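Local atomic coordinates of type III CBASS phage resistance system CD-NTase-associated protein Cap8 (Pseudomonas aeruginosa, PDB entry 6P8P), a protein that probably acts as a HORMA-domain regulator of a cGAS-like CD-NTase enzyme in a bacterial anti-phage defence system. Residues V5-R10 and E89-E94. The protein carries 2 engineered substitutions. Residues are numbered along the deposited sequence; the frame is centred on the assembly and turned at random.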
ATOM      1  N   VAL A   5      26.421   6.247  -0.207  1.00 22.20           N
ATOM      2  CA  VAL A   5      26.642   5.017   0.541  1.00 20.30           C
ATOM      3  C   VAL A   5      25.457   4.113   0.255  1.00 26.12           C
ATOM      4  O   VAL A   5      24.386   4.569  -0.142  1.00 24.18           O
ATOM      5  CB  VAL A   5      26.788   5.248   2.051  1.00 31.03           C
ATOM      6  CG1 VAL A   5      27.847   6.300   2.302  1.00 25.21           C
ATOM      7  CG2 VAL A   5      25.483   5.664   2.648  1.00 30.71           C
ATOM      8  N   SER A   6      25.657   2.820   0.449  1.00 22.90           N
ATOM      9  CA  SER A   6      24.575   1.879   0.171  1.00 23.06           C
ATOM     10  C   SER A   6      24.361   0.955   1.360  1.00 21.37           C
ATOM     11  O   SER A   6      25.263   0.718   2.177  1.00 20.29           O
ATOM     12  CB  SER A   6      24.837   1.072  -1.097  1.00 26.31           C
ATOM     13  OG  SER A   6      25.551  -0.099  -0.827  1.00 46.03           O
ATOM     14  N   ARG A   7      23.136   0.454   1.458  1.00 19.86           N
ATOM     15  CA  ARG A   7      22.762  -0.504   2.482  1.00 16.73           C
ATOM     16  C   ARG A   7      21.896  -1.553   1.799  1.00 21.98           C
ATOM     17  O   ARG A   7      21.342  -1.317   0.722  1.00 21.87           O
ATOM     18  CB  ARG A   7      22.048   0.183   3.632  1.00 18.46           C
ATOM     19  CG  ARG A   7      22.921   1.124   4.486  1.00 21.24           C
ATOM     20  CD  ARG A   7      23.949   0.361   5.286  1.00 20.07           C
ATOM     21  NE  ARG A   7      24.689   1.181   6.246  1.00 21.55           N
ATOM     22  CZ  ARG A   7      25.783   1.874   5.956  1.00 24.41           C
ATOM     23  NH1 ARG A   7      26.260   1.891   4.721  1.00 26.77           N
ATOM     24  NH2 ARG A   7      26.388   2.574   6.910  1.00 22.65           N
ATOM     25  N   THR A   8      21.843  -2.736   2.404  1.00 18.02           N
ATOM     26  CA  THR A   8      21.114  -3.865   1.850  1.00 16.29           C
ATOM     27  C   THR A   8      20.426  -4.568   3.007  1.00 20.83           C
ATOM     28  O   THR A   8      21.087  -5.121   3.888  1.00 20.89           O
ATOM     29  CB  THR A   8      22.025  -4.822   1.082  1.00 26.24           C
ATOM     30  OG1 THR A   8      22.609  -4.129  -0.029  1.00 33.23           O
ATOM     31  CG2 THR A   8      21.234  -5.992   0.582  1.00 24.26           C
ATOM     32  N   PHE A   9      19.104  -4.548   2.993  1.00 18.16           N
ATOM     33  CA  PHE A   9      18.313  -5.137   4.063  1.00 17.31           C
ATOM     34  C   PHE A   9      17.737  -6.484   3.665  1.00 19.81           C
ATOM     35  O   PHE A   9      17.255  -6.659   2.544  1.00 17.19           O
ATOM     36  CB  PHE A   9      17.165  -4.204   4.448  1.00 19.24           C
ATOM     37  CG  PHE A   9      17.565  -3.152   5.408  1.00 16.88           C
ATOM     38  CD1 PHE A   9      18.329  -2.061   4.985  1.00 28.08           C
ATOM     39  CD2 PHE A   9      17.267  -3.266   6.741  1.00 19.07           C
ATOM     40  CE1 PHE A   9      18.723  -1.099   5.887  1.00 30.94           C
ATOM     41  CE2 PHE A   9      17.672  -2.307   7.654  1.00 29.64           C
ATOM     42  CZ  PHE A   9      18.391  -1.228   7.227  1.00 33.59           C
ATOM     43  N   ARG A  10      17.744  -7.413   4.617  1.00 13.75           N
ATOM     44  CA  ARG A  10      17.110  -8.722   4.445  1.00 17.02           C
ATOM     45  C   ARG A  10      15.589  -8.583   4.544  1.00 20.50           C
ATOM     46  O   ARG A  10      15.052  -8.204   5.592  1.00 19.04           O
ATOM     47  CB  ARG A  10      17.631  -9.692   5.499  1.00 20.52           C
ATOM     48  CG  ARG A  10      19.175  -9.759   5.525  1.00 24.08           C
ATOM     49  CD  ARG A  10      19.683 -10.449   6.794  1.00 22.76           C
ATOM     50  NE  ARG A  10      19.347 -11.864   6.810  1.00 25.22           N
ATOM     51  CZ  ARG A  10      19.576 -12.668   7.843  1.00 32.08           C
ATOM     52  NH1 ARG A  10      20.110 -12.176   8.943  1.00 28.95           N
ATOM     53  NH2 ARG A  10      19.249 -13.951   7.781  1.00 26.32           N
ATOM     54  N   GLU A  89      24.266  -1.749   8.618  1.00 21.92           N
ATOM     55  CA  GLU A  89      24.994  -0.922   9.567  1.00 22.28           C
ATOM     56  C   GLU A  89      24.305   0.425   9.738  1.00 21.05           C
ATOM     57  O   GLU A  89      23.731   0.982   8.798  1.00 23.66           O
ATOM     58  CB  GLU A  89      26.437  -0.691   9.084  1.00 26.19           C
ATOM     59  CG  GLU A  89      27.358  -1.872   9.249  1.00 36.65           C
ATOM     60  CD  GLU A  89      28.705  -1.673   8.556  1.00 49.44           C
ATOM     61  OE1 GLU A  89      29.251  -2.672   8.036  1.00 56.52           O
ATOM     62  OE2 GLU A  89      29.205  -0.518   8.526  1.00 32.68           O
ATOM     63  N   VAL A  90      24.421   0.978  10.941  1.00 22.05           N
ATOM     64  CA  VAL A  90      23.972   2.343  11.179  1.00 19.78           C
ATOM     65  C   VAL A  90      24.728   3.309  10.280  1.00 25.19           C
ATOM     66  O   VAL A  90      25.912   3.131   9.986  1.00 20.84           O
ATOM     67  CB  VAL A  90      24.148   2.711  12.661  1.00 27.77           C
ATOM     68  CG1 VAL A  90      23.764   4.151  12.918  1.00 28.59           C
ATOM     69  CG2 VAL A  90      23.329   1.774  13.538  1.00 26.91           C
ATOM     70  N   LEU A  91      24.036   4.347   9.848  1.00 18.22           N
ATOM     71  CA  LEU A  91      24.618   5.350   8.974  1.00 20.18           C
ATOM     72  C   LEU A  91      25.364   6.384   9.808  1.00 23.61           C
ATOM     73  O   LEU A  91      24.875   6.814  10.860  1.00 26.06           O
ATOM     74  CB  LEU A  91      23.512   6.032   8.149  1.00 19.49           C
ATOM     75  CG  LEU A  91      22.894   5.129   7.082  1.00 19.08           C
ATOM     76  CD1 LEU A  91      21.606   5.764   6.555  1.00 17.96           C
ATOM     77  CD2 LEU A  91      23.820   4.858   5.926  1.00 23.80           C
ATOM     78  N   GLY A  92      26.538   6.791   9.317  1.00 27.32           N
ATOM     79  CA  GLY A  92      27.376   7.730  10.042  1.00 24.63           C
ATOM     80  C   GLY A  92      27.107   9.191   9.726  1.00 32.51           C
ATOM     81  O   GLY A  92      28.049   9.985   9.633  1.00 35.34           O
ATOM     82  N   PHE A  93      25.828   9.552   9.572  1.00 22.42           N
ATOM     83  CA  PHE A  93      25.375  10.905   9.275  1.00 24.27           C
ATOM     84  C   PHE A  93      23.862  10.924   9.465  1.00 31.24           C
ATOM     85  O   PHE A  93      23.225   9.874   9.590  1.00 25.69           O
ATOM     86  CB  PHE A  93      25.742  11.327   7.851  1.00 24.10           C
ATOM     87  CG  PHE A  93      25.239  10.390   6.787  1.00 21.36           C
ATOM     88  CD1 PHE A  93      25.966   9.283   6.413  1.00 22.97           C
ATOM     89  CD2 PHE A  93      24.013  10.625   6.160  1.00 25.82           C
ATOM     90  CE1 PHE A  93      25.498   8.405   5.446  1.00 29.58           C
ATOM     91  CE2 PHE A  93      23.545   9.754   5.191  1.00 22.67           C
ATOM     92  CZ  PHE A  93      24.283   8.645   4.830  1.00 23.54           C
ATOM     93  N   GLU A  94      23.286  12.139   9.492  1.00 27.63           N
ATOM     94  CA  GLU A  94      21.834  12.312   9.592  1.00 26.42           C
ATOM     95  C   GLU A  94      21.218  12.151   8.201  1.00 23.33           C
ATOM     96  O   GLU A  94      21.333  13.056   7.366  1.00 22.57           O
ATOM     97  CB  GLU A  94      21.485  13.681  10.185  1.00 26.65           C
ATOM     98  CG  GLU A  94      19.974  13.950  10.270  1.00 36.79           C
ATOM     99  CD  GLU A  94      19.624  15.316  10.858  1.00 46.38           C
ATOM    100  OE1 GLU A  94      20.528  15.989  11.395  1.00 40.50           O
ATOM    101  OE2 GLU A  94      18.438  15.708  10.806  1.00 45.81           O
TER
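Arg7 NE donates a short, nearly straight hydrogen bond to the backbone oxygen Glu89 O, 2.7 Å away with an N-H...O angle of 170°. Two more N-H groups of the same guanidinium are also used. Arg7 NH2 donates to Val90 O at 3.2 Å from well above that carbonyl's plane. Arg7 NH1 turns back to its own strand and bonds Ser6 O at 3.0 Å. All three oxygens lie in the guanidinium plane, and the three bonds fix the rotation of the planar group. The Arg7 side chain bends at chi2 (-69°), which places CD beside Glu89 O. Leu91 CD2 sits over the centre of one guanidinium face, 3.6 Å from Arg7 CZ. The carboxylate of Glu89 is near but out of that plane, so it can add charge attraction without an N-H aimed at it. Beside this, Val5 CG2 touches Leu91 CD2 at 3.8 Å. Val5 CG2 also meets the edge of the Phe93 ring, 3.9 Å from Phe93 CZ; the two side chains reach toward each other tip to tip. Leu27 of helix 17-29 packs against both Arg7 and Leu91. Strand 4-10 bonds along its backbone to strand 69-75. Arginine hydrogen bonds to two successive backbone carbonyls, with a small apolar cluster beside them, join the loop between helix 77-82 and strand 101-106 to strand 4-10, outermost within this chain, of the HORMA-domain sheet.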